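PDB 6OTU: glucose-6-phosphate isomerase from Chlamydia trachomatis D/UW-3/CX, which catalyses the reversible isomerisation of glucose 6-phosphate to fructose 6-phosphate. Local coordinates for residues I31-S36 and E41-K46; E52-S57 and E311-L316; L162-M167 and F270-M275; S185-D190 and P218-E223; T340-F345 and G470-F475. All blocks are in the same frame, centred on the assembly; numbering follows the deposited sequence.

Contact 1 of 5, residues I31-S36 and E41-K46; sequences IDLTAS and EERIQK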
# COMPACT_ATOMS: atom_id res chain seq x y z
N ILE A 31 14.84 -12.03 23.75
CA ILE A 31 14.16 -11.65 24.98
C ILE A 31 12.65 -11.81 24.80
O ILE A 31 12.10 -11.63 23.69
CB ILE A 31 14.55 -10.21 25.40
CG1 ILE A 31 14.04 -9.92 26.82
CG2 ILE A 31 14.05 -9.15 24.42
CD1 ILE A 31 14.41 -8.52 27.35
N ASP A 32 11.98 -12.23 25.87
CA ASP A 32 10.54 -12.44 25.88
C ASP A 32 9.86 -11.15 26.35
O ASP A 32 9.81 -10.85 27.54
CB ASP A 32 10.18 -13.63 26.78
CG ASP A 32 8.67 -13.84 26.92
OD1 ASP A 32 7.88 -13.30 26.13
OD2 ASP A 32 8.28 -14.58 27.85
N LEU A 33 9.33 -10.39 25.39
CA LEU A 33 8.67 -9.13 25.75
C LEU A 33 7.37 -9.35 26.51
O LEU A 33 6.83 -8.37 27.03
CB LEU A 33 8.43 -8.27 24.50
CG LEU A 33 9.69 -7.91 23.72
CD1 LEU A 33 9.38 -7.34 22.31
CD2 LEU A 33 10.59 -6.95 24.51
N THR A 34 6.84 -10.58 26.57
CA THR A 34 5.62 -10.83 27.32
C THR A 34 5.86 -11.19 28.78
O THR A 34 4.90 -11.29 29.54
CB THR A 34 4.79 -11.96 26.70
OG1 THR A 34 5.44 -13.21 26.97
CG2 THR A 34 4.58 -11.78 25.19
N ALA A 35 7.11 -11.43 29.18
CA ALA A 35 7.40 -11.75 30.58
C ALA A 35 7.06 -10.56 31.47
O ALA A 35 7.42 -9.42 31.15
CB ALA A 35 8.86 -12.13 30.76
N SER A 36 6.40 -10.83 32.59
CA SER A 36 5.93 -9.76 33.46
C SER A 36 7.09 -8.88 33.91
O SER A 36 8.17 -9.38 34.24
CB SER A 36 5.20 -10.34 34.67
OG SER A 36 6.04 -10.38 35.80
N GLU A 41 10.76 0.72 33.44
CA GLU A 41 11.17 2.10 33.21
C GLU A 41 12.63 2.16 32.77
O GLU A 41 12.97 2.89 31.83
CB GLU A 41 10.96 2.94 34.47
CG GLU A 41 10.70 4.41 34.13
CD GLU A 41 11.18 5.37 35.18
OE1 GLU A 41 10.83 5.19 36.37
OE2 GLU A 41 11.92 6.31 34.79
N GLU A 42 13.51 1.38 33.42
CA GLU A 42 14.89 1.27 32.98
C GLU A 42 14.98 0.91 31.50
O GLU A 42 15.70 1.56 30.74
CB GLU A 42 15.64 0.24 33.83
N ARG A 43 14.26 -0.13 31.07
CA ARG A 43 14.39 -0.53 29.67
C ARG A 43 13.81 0.51 28.72
O ARG A 43 14.34 0.73 27.63
CB ARG A 43 13.71 -1.88 29.44
CG ARG A 43 13.80 -2.34 28.00
CD ARG A 43 13.04 -3.63 27.79
NE ARG A 43 12.98 -3.94 26.37
CZ ARG A 43 13.96 -4.52 25.69
NH1 ARG A 43 15.09 -4.84 26.30
NH2 ARG A 43 13.81 -4.78 24.39
N ILE A 44 12.73 1.19 29.13
CA ILE A 44 12.14 2.22 28.29
C ILE A 44 13.07 3.42 28.16
O ILE A 44 13.19 4.01 27.09
CB ILE A 44 10.76 2.61 28.84
CG1 ILE A 44 9.78 1.47 28.57
CG2 ILE A 44 10.27 3.91 28.22
CD1 ILE A 44 8.39 1.73 29.11
N GLN A 45 13.77 3.78 29.25
CA GLN A 45 14.76 4.85 29.16
C GLN A 45 15.98 4.40 28.35
O GLN A 45 16.40 5.10 27.42
CB GLN A 45 15.17 5.31 30.55
CG GLN A 45 14.05 5.97 31.35
CD GLN A 45 13.70 7.37 30.85
OE1 GLN A 45 14.58 8.17 30.52
NE2 GLN A 45 12.40 7.67 30.80
N LYS A 46 16.55 3.24 28.68
CA LYS A 46 17.80 2.80 28.05
C LYS A 46 17.65 2.66 26.53
O LYS A 46 18.45 3.20 25.76
CB LYS A 46 18.28 1.49 28.66

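Contact 2 of 5, residues E52-S57 and E311-L316; sequences EGFTYS and ENLPLL. With ACT (acetate ion), chain B.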
# COMPACT_ATOMS: atom_id res chain seq x y z
N GLU A 52 18.24 15.20 16.83
CA GLU A 52 17.87 15.75 15.51
C GLU A 52 16.37 15.97 15.37
O GLU A 52 15.80 15.83 14.28
CB GLU A 52 18.41 14.87 14.39
CG GLU A 52 19.96 14.78 14.32
CD GLU A 52 20.65 16.13 14.05
OE1 GLU A 52 21.85 16.25 14.39
OE2 GLU A 52 20.02 17.06 13.50
N GLY A 53 15.72 16.34 16.47
CA GLY A 53 14.29 16.59 16.48
C GLY A 53 13.40 15.38 16.65
O GLY A 53 12.17 15.51 16.52
N PHE A 54 13.96 14.20 16.92
CA PHE A 54 13.18 12.97 17.07
C PHE A 54 13.48 12.30 18.40
O PHE A 54 14.56 12.46 18.97
CB PHE A 54 13.48 11.93 15.98
CG PHE A 54 13.28 12.41 14.59
CD1 PHE A 54 12.04 12.34 13.99
CD2 PHE A 54 14.35 12.89 13.86
CE1 PHE A 54 11.86 12.77 12.69
CE2 PHE A 54 14.19 13.32 12.56
CZ PHE A 54 12.94 13.26 11.97
N THR A 55 12.53 11.50 18.86
CA THR A 55 12.81 10.43 19.80
C THR A 55 12.51 9.10 19.13
O THR A 55 11.53 8.96 18.39
CB THR A 55 12.00 10.58 21.10
OG1 THR A 55 12.26 11.88 21.66
CG2 THR A 55 12.40 9.51 22.12
N TYR A 56 13.40 8.13 19.35
CA TYR A 56 13.29 6.79 18.81
C TYR A 56 13.33 5.81 19.97
O TYR A 56 14.33 5.75 20.70
CB TYR A 56 14.44 6.52 17.84
CG TYR A 56 14.37 5.24 17.04
CD1 TYR A 56 13.42 5.07 16.03
CD2 TYR A 56 15.28 4.20 17.27
CE1 TYR A 56 13.37 3.91 15.28
CE2 TYR A 56 15.23 3.03 16.51
CZ TYR A 56 14.28 2.90 15.51
OH TYR A 56 14.21 1.75 14.74
N SER A 57 12.24 5.07 20.17
CA SER A 57 12.12 4.07 21.23
C SER A 57 12.06 2.69 20.61
O SER A 57 11.30 2.47 19.66
CB SER A 57 10.88 4.31 22.10
OG SER A 57 10.94 3.57 23.32
N GLU A 311 23.80 5.76 19.14
CA GLU A 311 23.65 7.21 19.04
C GLU A 311 23.35 7.69 17.61
O GLU A 311 23.51 8.88 17.34
CB GLU A 311 24.89 7.90 19.58
CG GLU A 311 25.13 7.67 21.04
CD GLU A 311 26.50 8.15 21.49
OE1 GLU A 311 27.21 8.83 20.69
OE2 GLU A 311 26.88 7.85 22.65
N ASN A 312 22.88 6.81 16.72
CA ASN A 312 22.79 7.08 15.28
C ASN A 312 21.45 6.54 14.77
O ASN A 312 21.25 5.32 14.71
CB ASN A 312 23.98 6.44 14.55
CG ASN A 312 24.01 6.72 13.04
OD1 ASN A 312 22.97 6.77 12.38
ND2 ASN A 312 25.22 6.84 12.47
N LEU A 313 20.53 7.44 14.38
CA LEU A 313 19.18 7.00 14.04
C LEU A 313 19.15 6.05 12.84
O LEU A 313 18.72 4.90 13.01
CB LEU A 313 18.28 8.24 13.84
CG LEU A 313 18.00 9.05 15.12
CD1 LEU A 313 17.51 10.42 14.78
CD2 LEU A 313 17.00 8.32 16.03
N PRO A 314 19.64 6.41 11.65
CA PRO A 314 19.55 5.46 10.53
C PRO A 314 20.38 4.20 10.73
O PRO A 314 19.97 3.13 10.26
CB PRO A 314 20.03 6.29 9.33
CG PRO A 314 20.86 7.36 9.89
CD PRO A 314 20.29 7.68 11.23
N LEU A 315 21.51 4.28 11.44
CA LEU A 315 22.32 3.09 11.67
C LEU A 315 21.64 2.13 12.63
O LEU A 315 21.69 0.91 12.44
CB LEU A 315 23.70 3.50 12.21
CG LEU A 315 24.67 2.32 12.32
CD1 LEU A 315 24.75 1.61 10.96
CD2 LEU A 315 26.05 2.78 12.78
N LEU A 316 21.01 2.65 13.70
CA LEU A 316 20.27 1.79 14.61
C LEU A 316 19.08 1.15 13.91
O LEU A 316 18.86 -0.06 14.01
CB LEU A 316 19.79 2.61 15.82
CG LEU A 316 19.07 1.94 16.99
CD1 LEU A 316 19.77 0.65 17.43
CD2 LEU A 316 19.00 2.91 18.18
C ACT B . 10.62 14.87 20.93
O ACT B . 10.60 13.92 21.75
OXT ACT B . 9.76 15.13 20.04
CH3 ACT B . 11.88 15.85 20.99

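Contact 3 of 5, residues L162-M167 and F270-M275; sequences LGPKAM and FSATSM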
# COMPACT_ATOMS: atom_id res chain seq x y z
N LEU A 162 7.28 9.29 -6.97
CA LEU A 162 6.82 8.84 -5.66
C LEU A 162 7.41 9.68 -4.53
O LEU A 162 6.69 10.07 -3.61
CB LEU A 162 7.14 7.36 -5.46
CG LEU A 162 6.13 6.37 -6.02
CD1 LEU A 162 6.18 5.08 -5.25
CD2 LEU A 162 4.75 6.99 -5.95
N GLY A 163 8.71 9.97 -4.60
CA GLY A 163 9.36 10.80 -3.61
C GLY A 163 8.80 12.21 -3.56
O GLY A 163 8.37 12.69 -2.50
N PRO A 164 8.81 12.92 -4.70
CA PRO A 164 8.13 14.23 -4.73
C PRO A 164 6.69 14.18 -4.22
O PRO A 164 6.30 15.03 -3.41
CB PRO A 164 8.21 14.61 -6.22
CG PRO A 164 9.47 13.97 -6.68
CD PRO A 164 9.66 12.71 -5.89
N LYS A 165 5.91 13.18 -4.63
CA LYS A 165 4.51 13.11 -4.22
C LYS A 165 4.38 12.86 -2.71
O LYS A 165 3.56 13.51 -2.05
CB LYS A 165 3.77 12.02 -5.02
CG LYS A 165 2.25 11.95 -4.72
CD LYS A 165 1.50 11.08 -5.71
CE LYS A 165 1.76 9.61 -5.44
NZ LYS A 165 0.72 8.73 -6.06
N ALA A 166 5.19 11.96 -2.17
CA ALA A 166 5.19 11.73 -0.73
C ALA A 166 5.56 13.00 0.04
O ALA A 166 5.00 13.29 1.10
CB ALA A 166 6.15 10.59 -0.38
N MET A 167 6.51 13.78 -0.49
CA MET A 167 6.94 14.99 0.19
C MET A 167 5.91 16.10 0.05
O MET A 167 5.69 16.87 0.98
CB MET A 167 8.32 15.43 -0.33
CG MET A 167 9.50 14.54 0.13
SD MET A 167 9.61 14.25 1.93
CE MET A 167 8.85 12.62 2.07
N PHE A 270 16.34 8.30 -4.99
CA PHE A 270 16.96 9.20 -4.03
C PHE A 270 16.93 10.65 -4.51
O PHE A 270 17.73 11.46 -4.04
CB PHE A 270 18.41 8.78 -3.74
CG PHE A 270 18.57 7.34 -3.32
CD1 PHE A 270 18.39 6.96 -2.01
CD2 PHE A 270 18.94 6.37 -4.24
CE1 PHE A 270 18.56 5.65 -1.62
CE2 PHE A 270 19.11 5.05 -3.85
CZ PHE A 270 18.93 4.70 -2.53
N SER A 271 16.04 11.00 -5.43
CA SER A 271 16.15 12.27 -6.13
C SER A 271 15.18 13.34 -5.63
O SER A 271 15.16 14.45 -6.19
CB SER A 271 15.98 12.05 -7.64
OG SER A 271 14.64 11.73 -7.94
N ALA A 272 14.38 13.06 -4.60
CA ALA A 272 13.39 14.03 -4.13
C ALA A 272 14.03 15.34 -3.65
O ALA A 272 13.39 16.38 -3.72
CB ALA A 272 12.53 13.43 -3.02
N THR A 273 15.28 15.31 -3.18
CA THR A 273 15.95 16.55 -2.77
C THR A 273 16.65 17.26 -3.93
O THR A 273 17.23 18.34 -3.72
CB THR A 273 17.00 16.29 -1.68
OG1 THR A 273 18.00 15.40 -2.19
CG2 THR A 273 16.37 15.72 -0.43
N SER A 274 16.65 16.68 -5.13
CA SER A 274 17.18 17.35 -6.31
C SER A 274 16.05 18.17 -6.93
O SER A 274 14.98 18.35 -6.34
CB SER A 274 17.76 16.34 -7.30
OG SER A 274 16.75 15.58 -7.93
N MET A 275 16.26 18.67 -8.15
CA MET A 275 15.19 19.38 -8.83
C MET A 275 14.00 18.49 -9.17
O MET A 275 12.94 19.02 -9.53
CB MET A 275 15.74 20.04 -10.09
CG MET A 275 16.84 21.08 -9.83
SD MET A 275 16.40 22.37 -8.64
CE MET A 275 14.92 22.99 -9.40

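Contact 4 of 5, residues S185-D190 and P218-E223; sequences SNIDPD and PAANEE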
# COMPACT_ATOMS: atom_id res chain seq x y z
N SER A 185 1.48 9.59 -14.12
CA SER A 185 2.61 8.67 -14.08
C SER A 185 2.38 7.45 -14.97
O SER A 185 3.20 7.14 -15.84
CB SER A 185 2.87 8.24 -12.63
OG SER A 185 1.68 7.76 -12.01
N ASN A 186 1.26 6.75 -14.76
CA ASN A 186 0.99 5.49 -15.46
C ASN A 186 0.88 5.71 -16.97
O ASN A 186 0.38 6.73 -17.44
CB ASN A 186 -0.32 4.89 -14.92
CG ASN A 186 -0.40 3.36 -15.09
OD1 ASN A 186 0.20 2.78 -16.00
ND2 ASN A 186 -1.18 2.72 -14.22
N ILE A 187 1.33 4.72 -17.74
CA ILE A 187 1.02 4.78 -19.15
C ILE A 187 -0.47 4.54 -19.41
O ILE A 187 -0.97 4.92 -20.47
CB ILE A 187 1.87 3.80 -19.98
CG1 ILE A 187 1.90 4.30 -21.43
CG2 ILE A 187 1.37 2.36 -19.83
CD1 ILE A 187 2.42 3.34 -22.39
N ASP A 188 -1.19 3.93 -18.45
CA ASP A 188 -2.64 3.91 -18.47
C ASP A 188 -3.16 5.32 -18.76
O ASP A 188 -3.04 6.21 -17.92
CB ASP A 188 -3.17 3.40 -17.12
CG ASP A 188 -4.69 3.38 -17.05
OD1 ASP A 188 -5.38 3.70 -18.05
OD2 ASP A 188 -5.21 3.00 -15.99
N PRO A 189 -3.75 5.56 -19.93
CA PRO A 189 -4.18 6.93 -20.27
C PRO A 189 -5.32 7.44 -19.41
O PRO A 189 -5.61 8.65 -19.45
CB PRO A 189 -4.60 6.80 -21.74
CG PRO A 189 -5.08 5.38 -21.84
CD PRO A 189 -4.15 4.59 -20.95
N ASP A 190 -5.99 6.57 -18.66
CA ASP A 190 -7.01 7.05 -17.73
C ASP A 190 -6.39 7.95 -16.68
O ASP A 190 -7.05 8.88 -16.19
CB ASP A 190 -7.74 5.87 -17.10
CG ASP A 190 -8.79 5.28 -18.03
OD1 ASP A 190 -9.23 5.98 -18.96
OD2 ASP A 190 -9.19 4.11 -17.83
N PRO A 218 6.55 8.87 -19.21
CA PRO A 218 6.60 10.34 -19.38
C PRO A 218 6.49 10.77 -20.84
O PRO A 218 5.85 11.79 -21.12
CB PRO A 218 7.98 10.72 -18.81
CG PRO A 218 8.45 9.54 -18.06
CD PRO A 218 7.78 8.34 -18.60
N ALA A 219 7.10 10.02 -21.77
CA ALA A 219 7.08 10.44 -23.17
C ALA A 219 5.69 10.31 -23.76
O ALA A 219 5.23 11.21 -24.48
CB ALA A 219 8.07 9.62 -23.99
N ALA A 220 5.00 9.21 -23.48
CA ALA A 220 3.63 9.10 -23.97
C ALA A 220 2.74 10.13 -23.29
O ALA A 220 1.88 10.74 -23.94
CB ALA A 220 3.09 7.68 -23.74
N ASN A 221 2.95 10.37 -22.00
CA ASN A 221 2.08 11.31 -21.29
C ASN A 221 2.33 12.74 -21.74
O ASN A 221 1.38 13.50 -21.99
CB ASN A 221 2.24 11.14 -19.79
CG ASN A 221 1.42 9.99 -19.25
OD1 ASN A 221 0.24 9.87 -19.57
ND2 ASN A 221 2.04 9.14 -18.45
N GLU A 222 3.61 13.14 -21.86
CA GLU A 222 3.92 14.47 -22.37
C GLU A 222 3.27 14.71 -23.72
O GLU A 222 2.69 15.78 -23.97
CB GLU A 222 5.44 14.69 -22.46
CG GLU A 222 5.80 15.98 -23.20
CD GLU A 222 7.30 16.27 -23.31
OE1 GLU A 222 8.14 15.40 -22.98
OE2 GLU A 222 7.64 17.39 -23.74
N GLU A 223 3.35 13.72 -24.62
CA GLU A 223 2.73 13.88 -25.93
C GLU A 223 1.22 14.03 -25.81
O GLU A 223 0.62 14.87 -26.49
CB GLU A 223 3.10 12.70 -26.83
CG GLU A 223 2.51 12.76 -28.24
CD GLU A 223 2.93 14.00 -29.02
OE1 GLU A 223 4.02 14.56 -28.72
OE2 GLU A 223 2.18 14.42 -29.94
O HOH W 1 4.42 9.43 -16.78
O HOH W 2 -1.83 8.74 -18.36

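Contact 5 of 5, residues T340-F345 and G470-F475; sequences TGLKYF and GSLLAF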
# COMPACT_ATOMS: atom_id res chain seq x y z
N THR A 340 -1.79 11.82 8.69
CA THR A 340 -2.47 11.96 7.40
C THR A 340 -1.50 12.50 6.35
O THR A 340 -1.48 12.03 5.21
CB THR A 340 -3.70 12.87 7.56
OG1 THR A 340 -4.70 12.20 8.33
CG2 THR A 340 -4.30 13.25 6.21
N GLY A 341 -0.64 13.45 6.74
CA GLY A 341 0.34 14.00 5.82
C GLY A 341 1.28 12.96 5.23
O GLY A 341 1.74 13.11 4.10
N LEU A 342 1.56 11.89 5.97
CA LEU A 342 2.42 10.81 5.49
C LEU A 342 1.64 9.71 4.76
O LEU A 342 2.12 8.57 4.69
CB LEU A 342 3.22 10.22 6.66
CG LEU A 342 4.25 11.20 7.25
CD1 LEU A 342 5.00 10.64 8.48
CD2 LEU A 342 5.24 11.64 6.17
N LYS A 343 0.46 10.02 4.22
CA LYS A 343 -0.35 9.00 3.56
C LYS A 343 0.39 8.34 2.39
O LYS A 343 0.16 7.16 2.11
CB LYS A 343 -1.68 9.59 3.08
CG LYS A 343 -2.87 8.69 3.42
CD LYS A 343 -4.10 9.45 3.93
CE LYS A 343 -4.84 10.20 2.81
NZ LYS A 343 -6.04 10.94 3.32
N TYR A 344 1.29 9.07 1.72
CA TYR A 344 2.00 8.49 0.58
C TYR A 344 3.45 8.13 0.90
O TYR A 344 4.18 7.72 -0.00
CB TYR A 344 1.97 9.44 -0.62
CG TYR A 344 0.58 9.80 -1.10
CD1 TYR A 344 -0.08 9.03 -2.06
CD2 TYR A 344 -0.09 10.89 -0.56
CE1 TYR A 344 -1.36 9.38 -2.49
CE2 TYR A 344 -1.35 11.24 -0.97
CZ TYR A 344 -1.99 10.48 -1.93
OH TYR A 344 -3.26 10.86 -2.30
N PHE A 345 3.86 8.24 2.17
CA PHE A 345 5.27 8.01 2.51
C PHE A 345 5.65 6.54 2.42
O PHE A 345 6.76 6.21 1.97
CB PHE A 345 5.54 8.55 3.91
CG PHE A 345 6.99 8.61 4.27
CD1 PHE A 345 7.91 9.21 3.43
CD2 PHE A 345 7.43 8.08 5.48
CE1 PHE A 345 9.27 9.28 3.77
CE2 PHE A 345 8.78 8.14 5.84
CZ PHE A 345 9.70 8.75 4.98
N GLY A 470 12.10 16.46 5.47
CA GLY A 470 13.42 16.22 4.91
C GLY A 470 14.28 15.30 5.76
O GLY A 470 15.00 14.46 5.23
N SER A 471 14.21 15.45 7.08
CA SER A 471 14.97 14.56 7.95
C SER A 471 14.46 13.13 7.84
O SER A 471 15.25 12.18 7.79
CB SER A 471 14.92 15.06 9.39
OG SER A 471 15.59 16.31 9.51
N LEU A 472 13.13 12.96 7.81
CA LEU A 472 12.55 11.62 7.71
C LEU A 472 12.93 10.95 6.40
O LEU A 472 13.23 9.76 6.36
CB LEU A 472 11.03 11.70 7.82
CG LEU A 472 10.37 11.39 9.16
CD1 LEU A 472 8.89 11.71 9.07
CD2 LEU A 472 10.58 9.94 9.56
N LEU A 473 12.90 11.72 5.30
CA LEU A 473 13.33 11.17 4.02
C LEU A 473 14.77 10.70 4.10
O LEU A 473 15.07 9.54 3.79
CB LEU A 473 13.16 12.22 2.92
CG LEU A 473 13.58 11.80 1.52
CD1 LEU A 473 12.57 10.82 0.96
CD2 LEU A 473 13.64 13.01 0.63
N ALA A 474 15.68 11.58 4.56
CA ALA A 474 17.09 11.21 4.60
C ALA A 474 17.33 10.04 5.56
O ALA A 474 18.18 9.18 5.30
CB ALA A 474 17.96 12.42 5.00
N PHE A 475 16.57 10.01 6.65
CA PHE A 475 16.64 8.91 7.60
C PHE A 475 16.49 7.56 6.92
O PHE A 475 17.29 6.64 7.14
CB PHE A 475 15.56 9.09 8.65
CG PHE A 475 15.39 7.93 9.55
CD1 PHE A 475 16.30 7.69 10.57
CD2 PHE A 475 14.29 7.08 9.41
CE1 PHE A 475 16.13 6.61 11.44
CE2 PHE A 475 14.11 6.00 10.27
CZ PHE A 475 15.03 5.77 11.29

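Contact 1 of 5, residues I31-S36 and E41-K46
Leu33 and Arg43 mark the closest backbone approach between the loop 31-36 and the short helix 41-46, and even there their CA atoms are 11.0 Å apart. The loop runs past the helix at a distance that one long side chain has to span. Arg43 does so with CG anti to its backbone N (chi1 179°) and a chain that stays extended as far as NE, carrying the guanidinium outward to the loop. Ile31 comes over one face of that group, its CD1 3.9 Å from Arg43 NH1, as the two side chains run past each other in opposite directions. Leu33 crosses the arginine roughly at a right angle, bringing CD2 to 3.9 Å from Arg43 NH2. The loop thus offers the flat cation hydrocarbon, while backbone carbonyls of the same chain take its N-H groups: Ala59 O accepts from NE and Val63 O from NH2. Just after Ile31 the loop folds into a type I turn from Asp32 to Ala35, which carries Leu33 at its second position, with an Asx turn built into it. Asp32 OD1 accepts from Thr34 N at 2.9 Å, reached from 58° above the carboxylate plane. The same oxygen takes the hydroxyl of Thr34, whose OG1 lies 2.6 Å from Asp32 OD1 on the syn side. Asn453 holds this turn from outside, its ND2 bonding to Asp32 OD1 and its OD1 to Leu33 N. From the same helix, Glu41 and Ile44 pack on Arg527 of the second subunit.

Contact 2 of 5, residues E52-S57 and E311-L316
Leu313 reaches across to both Phe54 and Tyr56, and these apolar contacts carry most of the meeting between strand 54-57 and the start of helix 313-327. Its CD2 lies 3.6 Å from Tyr56 CB, the two side chains running in opposite directions. The other branch, CD1, comes within 4.1 Å of Phe54 CD2, so the leucine fork straddles two residues of the strand. Leu316, one helical turn on, crosses Tyr56 obliquely and sets its CG 4.0 Å from CE2 of that ring. CB of Tyr56 points toward the helix, and with CG anti to the backbone N (chi1 -171°) the ring's CD2 and CE2 come to lie beside Leu316.

Polar bonds lie at the margins. Asn312 is the N-cap: its OD1 accepts from Leu315 N at 3.0 Å, while ND2 donates to Ala304 O and Thr306 O. Thr55, whose CB points away from the helix, gives its OG1 proton to an acetate oxygen at 2.6 Å, an ion probably from the crystallisation liquor.

Strand 54-57 lies between strands 48-51 and 456-461 in the mixed sheet, and helix 466-487 closes the core, with Ser471 against Phe54 and Phe475 against Leu313.

Contact 3 of 5, residues L162-M167 and F270-M275
The SIS-type domain of this isomerase, built on a five-stranded parallel sheet, packs the first turn of helix 162-172 against the turn before helix 275-285, where Gly163 and Pro164 meet Ala272. Helix 162-172 follows shortly after Ile157 to Ser160, and the segment 270-275 directly on Gly268 and Arg269, all of which line the glucose-6-phosphate pocket. The contact lies just behind the pocket, the side chain of Pro164 being about 9 Å from the bound glucose-6-phosphate. Gly163 and Ala272 approach until their CA atoms are 5.2 Å apart, a closeness that suits a helix residue with no side chain on the facing side. The methyl of Ala272 points toward the helix and rests on the peptide link joining Gly163 to Pro164. Its CB is 4.0 Å from Gly163 C, and it lies 4.1 Å from Pro164 CD, so one methyl covers both the peptide link and the ring carbon attached to its nitrogen. Pro164 sits in the first turn of the helix, where its missing N-H costs no helical bond, and its ring also packs on Val276 and Val280 of helix 275-285. Leu473 of helix 466-487 touches the same methyl. The position of the methyl is set by a type I turn from Ser271 to Ser274, closed by Ser274 N to Ser271 O at 2.9 Å. Ser271 OG in turn bonds to Gly268 O of the pocket. Ser274 is the N-cap of helix 275-285, its OG paired with Val276 N. That hydroxyl also donates to Ser271 O at 2.6 Å, in the carbonyl plane and on a lone pair.

Contact 4 of 5, residues S185-D190 and P218-E223
Asn186 meets Asn221 where the loop 185-188 passes along one side of helix 216-231, with CA atoms 7.0 Å apart for Ile187 and Asn221 and 6.8 Å for Ser185 and Pro218. Asn221 does most of the work. With its CG anti to the carbonyl carbon (chi1 -82°), its amide turns into the loop and ND2 donates to Asn186 O at 3.1 Å. The bond is almost straight, 175° at the hydrogen, and the acceptor lies practically in the amide plane, although the donor stands 56° above the plane of the carbonyl it meets. A water widens the grip: it accepts from Asn221 ND2 at 2.9 Å and donates to Ser185 O at 2.8 Å. On the other end of the amide a second water sits 2.7 Å from Asn221 OD1 and also near Asp188 O. Apolar packing is slight, Ile187 CG1 lying 4.3 Å from Ala220 CB.

The loop keeps its shape through an Asx turn, Asn186 OD1 accepting from Asp188 N at 3.0 Å, and through Asp188, which caps helix 189-196 by accepting from Asp190 N. The loop also faces the dimer interface: Asn186 bonds to Gly381 and Thr382 of the second subunit. The contact lies beyond the C-terminal ends of strands 180-184 and 204-209 in the parallel sheet, joining the loop between strand 180-184 and helix 189-196 to helix 216-231.

Contact 5 of 5, residues T340-F345 and G470-F475
Phe345 aims its ring edge at Leu472, placing the start of helix 345-357 against the long helix 466-487 in the core of the phosphoglucose isomerase fold. The ring's CZ is the leading atom. It stands 3.9 Å from Leu472 O, and that carbonyl oxygen lies near the ring plane, so the phenyl meets the helix backbone edge-on. The side chain of the same leucine is also touched, CZ being 4.3 Å from Leu472 CB. With CG anti to the backbone N (chi1 -169°), the ring reaches out from the first residue of its helix. The backbones themselves stay well apart, 8.8 Å between the CA atoms of Phe345 and Leu473, and the aromatic ring spans much of that interval.

Leu342 adds a smaller contact from the loop between strand 332-337 and helix 345-357. Its side chain meets that of Leu472 at a slant and is flanked by Ile404 and Phe406 of the neighbouring strand 401-406, with Phe406 touching Leu472 as well. The two residues of the loop side are tied together by Phe345 N donating to Leu342 O at 3.1 Å. Helix 345-357 goes on to carry Gln351 and Glu355 of the substrate pocket. Between the leucines, only methyl ends approach, CD1 of Leu342 lying 4.1 Å from CD1 of Leu472.

How the contacts relate
Contact 5 is the hub: its centre lies about 10 Å from that of contact 3 and 15 Å from that of contact 2, and it touches both. Helix 466-487 is the element these three share, so one helix joins strand 54-57 of the mixed sheet to the turn that leads into helix 275-285. Contacts 1 and 4 lie on opposite sides of the chain's centre, their centres about 52 Å apart, and both reach the second subunit. Along the chain, contact 1 comes first; contact 4 is nested within contact 3, and both within contact 2, which closes before contact 5 opens. Thr340 of contact 5 bonds to Asp188 of contact 4 across the dimer.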